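Long-range contacts in Non-structural maintenance of chromosomes element 1 homolog (Xenopus laevis, PDB 7DG2), which probably acts, together with a MAGE partner, as a zinc-binding RING-type E3 ubiquitin ligase within the SMC5-SMC6 complex: residues A[6-11]-A[50-55]; A[63-68]-A[80-85]; A[98-103]-A[129-134]. All coordinates share one frame; numbering follows the deposited sequence.

Contact 1 of 3, residues A[6-11]-A[50-55]; sequences ESHQRF and VGVLNR
His8 and Val52 meet where helices 6-18 and 46-57 cross, the short segments 6-11 and 50-55 running 80° apart with their axes 10.2 Å from each other at closest approach. The His8 imidazole takes Val52 CG1 over one face, 4.0 Å from the ring centroid and 16° off the normal, a CH-pi contact displaced toward the NE2 and CD2 side. Ser7 OG lies over the opposite face, and His8 ND1 is hydrogen-bonded to the backbone N of Asn5.

Leu53 makes the tight centre of the crossing. Leu53 CD2 presses on the backbone of helix 6-18, 3.7 Å from His8 O, while Leu53 CD1 reaches Phe11 CD1 at 3.7 Å. CG anti to the backbone N (chi1 -178°) sets the Phe11 ring on the side of Leu53. Packing slackens toward Val50, whose CG2 is 4.4 Å from Phe11 CZ. Elsewhere on helix 6-18 the surroundings are polar: Gln9 NE2 and Arg10 NH2 bond to Gln60 O and Gln83 O of the MAGE subunit.

The layout is consistent with a winged-helix unit whose first helix packs on its third. Phe49 of helix 46-57 stacks on His8 and stands edge-to-face with Phe11. Helix 23-36 covers Phe11 through Val26, Leu29 and Cys33, whereas Ile64 of strand 62-68 packs against Val50 and Leu53.

Contact 2 of 3, residues A[63-68]-A[80-85]; sequences TIEKGV and VNRVEN
The guanidinium of Arg82 and the methyl groups of Thr63 and Val80 gather on one face of the hairpin formed by strands 62-68 and 75-81, probably the wing of a winged-helix unit. Within 80-85, Val80 CG2 lies over the centre of one guanidinium face, 3.6 Å above its plane; a bend at chi2 (-68°) turns the Arg82 chain back toward it. At the edge a water sits in the plane and accepts a bond from Arg82 NE. Across the contact, Thr63 CG2 and Glu65 CG approach the group obliquely, and Thr63 CG2 also packs 4.1 Å from Arg82 CG.

Beneath these side chains, Thr63 and Val80 form an antiparallel hydrogen-bonded pair. Val80 N donates to Thr63 O at 2.9 Å, almost straight at 172°, and the return bond runs from Thr63 N to Val80 O at 3.1 Å. The two side chains lie side by side, pointing the same way, with Thr63 CG2 and Val80 CG2 3.6 Å apart. Glu65 CG touches the same methyl, Val80 CG2, at 4.0 Å.

Arg82 NH2 also donates to Met167 O and NH1 to Glu168 O, tying the end of the hairpin to helix 163-176. Asn81 ND2 bonds to Leu72 O of the Nse4 chain, placing the end of strand 75-81 beside that subunit.

A single water bridges Glu65 and Arg82, giving a hydrogen to Glu65 OE2 at 2.9 Å. Glu65 OE1 accepts from Lys66 N through its anti lone pair, which helps to hold the carboxylate. With Glu65 OE2 4.4 Å from Arg82 NH2 there is no direct salt bridge, yet the negative charge probably still stabilises the cation, which is gripped mainly by backbone carbonyls.

Contact 3 of 3, residues A[98-103]-A[129-134]; sequences ELELFR and LQSKKM
Glu100 overlaps Leu129 lengthwise, the two side chains sliding past each other in opposite directions. Leu129 CD2 lies alongside the acidic chain, 3.6 Å from Glu100 CG and 3.2 Å from Glu100 OE1. The glutamate reaches this far because CG is anti to the backbone N (chi1 -172°) and the chain stays extended beyond it.

At its end the carboxylate divides between two polar groups of the 129-134 loop. Glu100 OE2 accepts a very short hydrogen bond of 2.5 Å from Ser131 OG. Glu100 OE1 receives only a weak bond from the backbone N of Gln130, at 3.4 Å. One side chain of helix 96-111 thus holds two successive residues of the loop.

An apolar contact lies beside this polar grip. The CE methyl of Met134, carried round by a bend at chi3 (-80°), reaches both CB and CD2 of Leu101, each at 3.7 Å, with the two side chains crossing obliquely. Leu129 CD1 approaches Leu101 CB more loosely, and Met134 SD passes 4.2 Å from Glu98 CG. The carboxylate of Glu98 is engaged elsewhere: OE2 accepts from Ala95 N, and OE1 binds a glycerol probably derived from the crystallisation liquor.

The order of helices and strands here is consistent with a second winged-helix unit, in which the loop joins the second helix, 119-128, to the third, 136-148, and is held against the first, 96-111. Both flanking helices close around Leu101: Ile122, Leu125 and Ala126 pack on it from the one, Val139 and Leu142 from the other. Lys132 O is bonded to Asn97 ND2, a further link between the connecting loop and helix 96-111.

Contacts 1 and 2 adjoin and probably belong to one winged-helix unit, contact 3 to a second of the same layout. Helix 46-57 leads into strand 62-68, and Asn54 OD1 accepts a probable hydrogen bond from Ile64 N and a weak one from Thr63 OG1. Contact 1 is fully buried and relies on apolar and ring packing; contact 2, at one end of the hairpin, is partly buried and combines backbone pairing with a water-bridged charge pair. Contact 3 is separate, its nearest atoms about 9 Å from contact 2 and about 22 Å from contact 1. Also partly buried, it pairs a leucine-methionine contact with a carboxylate that binds a loop.

Contact 1 of 3, residues A[6-11]-A[50-55]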
# COMPACT_ATOMS: atom_id res chain seq x y z
N GLU A 6 8.51 2.50 -19.25
CA GLU A 6 8.66 1.67 -18.05
C GLU A 6 9.41 2.39 -16.93
O GLU A 6 9.22 2.06 -15.76
CB GLU A 6 9.36 0.36 -18.43
CG GLU A 6 8.40 -0.60 -19.12
CD GLU A 6 9.09 -1.67 -19.92
OE1 GLU A 6 8.82 -1.75 -21.14
OE2 GLU A 6 9.89 -2.44 -19.34
N SER A 7 10.27 3.37 -17.24
CA SER A 7 10.91 4.12 -16.16
C SER A 7 9.87 4.90 -15.35
O SER A 7 9.91 4.89 -14.11
CB SER A 7 11.98 5.06 -16.72
OG SER A 7 11.41 6.11 -17.49
N HIS A 8 8.92 5.55 -16.03
CA HIS A 8 7.82 6.22 -15.33
C HIS A 8 6.97 5.22 -14.55
O HIS A 8 6.54 5.52 -13.42
CB HIS A 8 6.92 6.96 -16.31
CG HIS A 8 7.63 7.95 -17.18
ND1 HIS A 8 8.05 7.64 -18.46
CD2 HIS A 8 7.97 9.24 -16.97
CE1 HIS A 8 8.64 8.70 -19.00
NE2 HIS A 8 8.60 9.68 -18.11
N GLN A 9 6.68 4.07 -15.14
CA GLN A 9 5.86 3.08 -14.45
C GLN A 9 6.55 2.60 -13.19
O GLN A 9 5.91 2.44 -12.14
CB GLN A 9 5.54 1.91 -15.39
CG GLN A 9 4.79 2.31 -16.66
CD GLN A 9 4.78 1.22 -17.70
OE1 GLN A 9 5.37 0.15 -17.50
NE2 GLN A 9 4.14 1.48 -18.84
N ARG A 10 7.86 2.37 -13.27
CA ARG A 10 8.60 1.88 -12.12
C ARG A 10 8.60 2.92 -11.01
O ARG A 10 8.42 2.59 -9.84
CB ARG A 10 10.04 1.52 -12.53
CG ARG A 10 10.86 0.96 -11.41
CD ARG A 10 10.52 -0.49 -11.17
NE ARG A 10 11.15 -1.38 -12.15
CZ ARG A 10 11.16 -2.71 -12.03
NH1 ARG A 10 11.75 -3.46 -12.95
NH2 ARG A 10 10.56 -3.28 -11.00
N PHE A 11 8.78 4.19 -11.39
CA PHE A 11 8.71 5.28 -10.43
C PHE A 11 7.33 5.34 -9.77
O PHE A 11 7.22 5.51 -8.55
CB PHE A 11 9.04 6.58 -11.15
CG PHE A 11 9.06 7.81 -10.28
CD1 PHE A 11 7.89 8.45 -9.93
CD2 PHE A 11 10.26 8.35 -9.86
CE1 PHE A 11 7.90 9.60 -9.15
CE2 PHE A 11 10.29 9.50 -9.09
CZ PHE A 11 9.11 10.13 -8.73
N VAL A 50 8.07 13.77 -13.85
CA VAL A 50 6.86 13.76 -13.04
C VAL A 50 5.69 14.31 -13.84
O VAL A 50 4.56 13.82 -13.73
CB VAL A 50 7.09 14.56 -11.73
CG1 VAL A 50 5.79 14.82 -10.97
CG2 VAL A 50 8.07 13.81 -10.83
N GLY A 51 5.95 15.31 -14.69
CA GLY A 51 4.89 15.88 -15.51
C GLY A 51 4.28 14.89 -16.49
O GLY A 51 3.07 14.93 -16.76
N VAL A 52 5.10 13.99 -17.04
CA VAL A 52 4.56 12.95 -17.91
C VAL A 52 3.55 12.12 -17.14
O VAL A 52 2.42 11.88 -17.60
CB VAL A 52 5.69 12.07 -18.47
CG1 VAL A 52 5.10 10.83 -19.13
CG2 VAL A 52 6.54 12.86 -19.46
N LEU A 53 3.94 11.66 -15.95
CA LEU A 53 3.04 10.87 -15.12
C LEU A 53 1.76 11.64 -14.81
O LEU A 53 0.65 11.12 -14.97
CB LEU A 53 3.76 10.44 -13.85
CG LEU A 53 4.71 9.26 -14.05
CD1 LEU A 53 5.70 9.13 -12.89
CD2 LEU A 53 3.91 7.96 -14.22
N ASN A 54 1.89 12.90 -14.41
CA ASN A 54 0.71 13.64 -13.97
C ASN A 54 -0.26 13.88 -15.12
O ASN A 54 -1.47 13.96 -14.88
CB ASN A 54 1.11 14.96 -13.33
CG ASN A 54 1.54 14.78 -11.89
OD1 ASN A 54 1.23 13.75 -11.27
ND2 ASN A 54 2.23 15.77 -11.34
N ARG A 55 0.23 14.02 -16.34
CA ARG A 55 -0.67 14.18 -17.48
C ARG A 55 -1.54 12.94 -17.65
O ARG A 55 -2.75 13.04 -17.87
CB ARG A 55 0.14 14.45 -18.75
CG ARG A 55 -0.69 14.47 -20.03
CD ARG A 55 0.00 15.26 -21.16
NE ARG A 55 1.46 15.14 -21.11
CZ ARG A 55 2.27 16.07 -20.60
NH1 ARG A 55 3.59 15.87 -20.58
NH2 ARG A 55 1.77 17.19 -20.09

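Contact 2 of 3, residues A[63-68]-A[80-85]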
# COMPACT_ATOMS: atom_id res chain seq x y z
N THR A 63 -2.73 12.45 -8.62
CA THR A 63 -1.63 13.30 -9.04
C THR A 63 -0.45 13.10 -8.10
O THR A 63 -0.60 12.67 -6.95
CB THR A 63 -2.05 14.79 -9.10
OG1 THR A 63 -1.10 15.51 -9.89
CG2 THR A 63 -2.10 15.40 -7.72
N ILE A 64 0.75 13.38 -8.61
CA ILE A 64 1.95 13.39 -7.79
C ILE A 64 2.19 14.84 -7.40
O ILE A 64 2.60 15.66 -8.24
CB ILE A 64 3.15 12.80 -8.54
CG1 ILE A 64 2.89 11.34 -8.90
CG2 ILE A 64 4.41 12.93 -7.68
CD1 ILE A 64 3.89 10.75 -9.93
N GLU A 65 1.90 15.17 -6.14
CA GLU A 65 2.02 16.52 -5.62
C GLU A 65 3.37 16.71 -4.94
O GLU A 65 4.00 15.75 -4.50
CB GLU A 65 0.90 16.80 -4.61
CG GLU A 65 -0.32 17.45 -5.21
CD GLU A 65 -0.12 18.94 -5.46
OE1 GLU A 65 1.04 19.40 -5.51
OE2 GLU A 65 -1.13 19.65 -5.60
N LYS A 66 3.81 17.97 -4.86
CA LYS A 66 4.99 18.35 -4.08
C LYS A 66 4.58 19.24 -2.92
O LYS A 66 3.68 20.08 -3.06
CB LYS A 66 6.01 19.12 -4.93
CG LYS A 66 6.57 18.38 -6.10
CD LYS A 66 7.66 19.23 -6.77
CE LYS A 66 8.72 19.66 -5.77
NZ LYS A 66 9.75 20.57 -6.37
N GLY A 67 5.23 19.06 -1.78
CA GLY A 67 4.98 19.89 -0.62
C GLY A 67 6.22 19.98 0.25
O GLY A 67 7.24 19.35 -0.03
N VAL A 68 6.11 20.76 1.32
CA VAL A 68 7.22 21.00 2.25
C VAL A 68 6.80 20.53 3.64
O VAL A 68 5.69 20.83 4.10
CB VAL A 68 7.62 22.49 2.28
CG1 VAL A 68 8.68 22.73 3.35
CG2 VAL A 68 8.11 22.93 0.92
N VAL A 80 -1.45 11.39 -4.51
CA VAL A 80 -2.66 11.75 -3.77
C VAL A 80 -3.89 11.54 -4.65
O VAL A 80 -3.85 11.66 -5.87
CB VAL A 80 -2.60 13.20 -3.24
CG1 VAL A 80 -1.44 13.34 -2.26
CG2 VAL A 80 -2.46 14.22 -4.36
N ASN A 81 -4.99 11.20 -3.99
CA ASN A 81 -6.28 11.14 -4.62
C ASN A 81 -6.89 12.54 -4.68
O ASN A 81 -6.66 13.37 -3.80
CB ASN A 81 -7.19 10.19 -3.85
CG ASN A 81 -8.56 10.10 -4.45
OD1 ASN A 81 -8.69 9.99 -5.67
ND2 ASN A 81 -9.59 10.18 -3.62
N ARG A 82 -7.68 12.79 -5.72
CA ARG A 82 -8.18 14.15 -5.94
C ARG A 82 -9.69 14.20 -6.16
O ARG A 82 -10.20 15.23 -6.61
CB ARG A 82 -7.43 14.79 -7.11
CG ARG A 82 -6.07 15.40 -6.68
CD ARG A 82 -6.34 16.60 -5.78
NE ARG A 82 -5.22 17.12 -4.98
CZ ARG A 82 -4.98 16.80 -3.71
NH1 ARG A 82 -5.77 15.92 -3.07
NH2 ARG A 82 -3.96 17.36 -3.06
N VAL A 83 -10.43 13.14 -5.83
CA VAL A 83 -11.88 13.15 -6.04
C VAL A 83 -12.59 12.43 -4.90
O VAL A 83 -12.05 11.50 -4.28
CB VAL A 83 -12.27 12.53 -7.40
CG1 VAL A 83 -12.07 11.02 -7.38
CG2 VAL A 83 -13.69 12.90 -7.78
N GLU A 84 -13.80 12.87 -4.60
CA GLU A 84 -14.66 12.22 -3.62
C GLU A 84 -15.88 11.71 -4.38
O GLU A 84 -16.70 12.52 -4.83
CB GLU A 84 -15.03 13.18 -2.49
CG GLU A 84 -13.81 13.93 -1.91
CD GLU A 84 -14.16 15.14 -1.02
OE1 GLU A 84 -14.60 14.94 0.13
OE2 GLU A 84 -13.97 16.29 -1.49
N ASN A 85 -16.01 10.40 -4.55
CA ASN A 85 -17.15 9.86 -5.30
C ASN A 85 -17.54 8.50 -4.73
O ASN A 85 -17.04 8.06 -3.70
CB ASN A 85 -16.83 9.82 -6.81
CG ASN A 85 -15.72 8.84 -7.16
OD1 ASN A 85 -15.47 7.87 -6.45
ND2 ASN A 85 -15.08 9.08 -8.30
O HOH W 1 -3.61 18.66 -6.79

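Contact 3 of 3, residues A[98-103]-A[129-134]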
# COMPACT_ATOMS: atom_id res chain seq x y z
N GLU A 98 -13.58 3.69 12.69
CA GLU A 98 -12.17 4.07 12.67
C GLU A 98 -11.96 5.40 11.96
O GLU A 98 -11.15 6.23 12.41
CB GLU A 98 -11.35 2.96 11.99
CG GLU A 98 -11.44 1.63 12.74
CD GLU A 98 -10.64 0.52 12.09
OE1 GLU A 98 -10.12 -0.35 12.83
OE2 GLU A 98 -10.55 0.50 10.85
N LEU A 99 -12.66 5.63 10.84
CA LEU A 99 -12.52 6.89 10.13
C LEU A 99 -13.25 8.03 10.85
O LEU A 99 -12.83 9.19 10.74
CB LEU A 99 -13.03 6.73 8.69
CG LEU A 99 -12.11 5.84 7.86
CD1 LEU A 99 -12.60 5.68 6.42
CD2 LEU A 99 -10.68 6.40 7.88
N GLU A 100 -14.32 7.72 11.59
CA GLU A 100 -14.90 8.75 12.45
C GLU A 100 -13.87 9.24 13.47
O GLU A 100 -13.72 10.45 13.70
CB GLU A 100 -16.15 8.23 13.16
CG GLU A 100 -16.88 9.36 13.90
CD GLU A 100 -18.03 8.88 14.78
OE1 GLU A 100 -18.35 9.59 15.77
OE2 GLU A 100 -18.59 7.80 14.50
N LEU A 101 -13.14 8.30 14.07
CA LEU A 101 -12.14 8.72 15.05
C LEU A 101 -11.01 9.48 14.36
O LEU A 101 -10.50 10.45 14.91
CB LEU A 101 -11.59 7.51 15.82
CG LEU A 101 -10.54 7.82 16.89
CD1 LEU A 101 -11.09 8.80 17.94
CD2 LEU A 101 -10.05 6.54 17.57
N PHE A 102 -10.62 9.06 13.14
CA PHE A 102 -9.62 9.82 12.41
C PHE A 102 -10.08 11.26 12.20
O PHE A 102 -9.32 12.21 12.43
CB PHE A 102 -9.29 9.18 11.05
CG PHE A 102 -8.23 9.94 10.30
CD1 PHE A 102 -6.90 9.79 10.63
CD2 PHE A 102 -8.58 10.87 9.33
CE1 PHE A 102 -5.93 10.53 9.97
CE2 PHE A 102 -7.62 11.62 8.69
CZ PHE A 102 -6.29 11.44 9.02
N ARG A 103 -11.35 11.44 11.79
CA ARG A 103 -11.83 12.79 11.52
C ARG A 103 -11.87 13.64 12.79
O ARG A 103 -11.50 14.82 12.76
CB ARG A 103 -13.21 12.75 10.87
CG ARG A 103 -13.20 12.18 9.44
CD ARG A 103 -14.51 12.45 8.70
NE ARG A 103 -15.68 11.94 9.41
CZ ARG A 103 -16.18 10.71 9.27
NH1 ARG A 103 -17.25 10.35 9.97
NH2 ARG A 103 -15.60 9.84 8.45
N LEU A 129 -17.65 8.91 20.52
CA LEU A 129 -18.15 8.53 19.20
C LEU A 129 -19.58 8.03 19.28
O LEU A 129 -19.96 7.30 20.20
CB LEU A 129 -17.29 7.43 18.59
CG LEU A 129 -15.80 7.65 18.28
CD1 LEU A 129 -15.21 6.34 17.88
CD2 LEU A 129 -15.60 8.61 17.16
N GLN A 130 -20.35 8.37 18.26
CA GLN A 130 -21.72 7.92 18.13
C GLN A 130 -21.83 6.58 17.41
O GLN A 130 -22.94 6.07 17.24
CB GLN A 130 -22.54 8.99 17.40
CG GLN A 130 -22.48 10.34 18.11
CD GLN A 130 -23.11 11.46 17.30
OE1 GLN A 130 -22.53 11.95 16.33
NE2 GLN A 130 -24.32 11.86 17.69
N SER A 131 -20.71 6.00 16.99
CA SER A 131 -20.67 4.72 16.30
C SER A 131 -20.25 3.62 17.27
O SER A 131 -20.14 3.83 18.48
CB SER A 131 -19.74 4.82 15.10
OG SER A 131 -18.57 5.54 15.46
N LYS A 132 -20.01 2.42 16.73
CA LYS A 132 -19.61 1.27 17.54
C LYS A 132 -18.37 1.60 18.35
O LYS A 132 -17.37 2.08 17.81
CB LYS A 132 -19.36 0.07 16.63
CG LYS A 132 -18.91 -1.19 17.36
CD LYS A 132 -18.98 -2.39 16.43
CE LYS A 132 -18.58 -3.69 17.13
NZ LYS A 132 -17.10 -3.84 17.23
N LYS A 133 -18.43 1.35 19.66
CA LYS A 133 -17.35 1.80 20.54
C LYS A 133 -16.10 0.95 20.38
O LYS A 133 -16.16 -0.25 20.07
CB LYS A 133 -17.80 1.76 22.01
CG LYS A 133 -18.73 2.88 22.38
CD LYS A 133 -18.11 4.25 22.14
CE LYS A 133 -18.73 5.26 23.07
NZ LYS A 133 -18.58 4.83 24.50
N MET A 134 -14.95 1.59 20.56
CA MET A 134 -13.64 0.97 20.46
C MET A 134 -12.98 0.96 21.84
O MET A 134 -13.01 1.97 22.55
CB MET A 134 -12.75 1.71 19.45
CG MET A 134 -13.26 1.61 18.01
SD MET A 134 -12.24 2.47 16.78
CE MET A 134 -12.77 4.15 16.95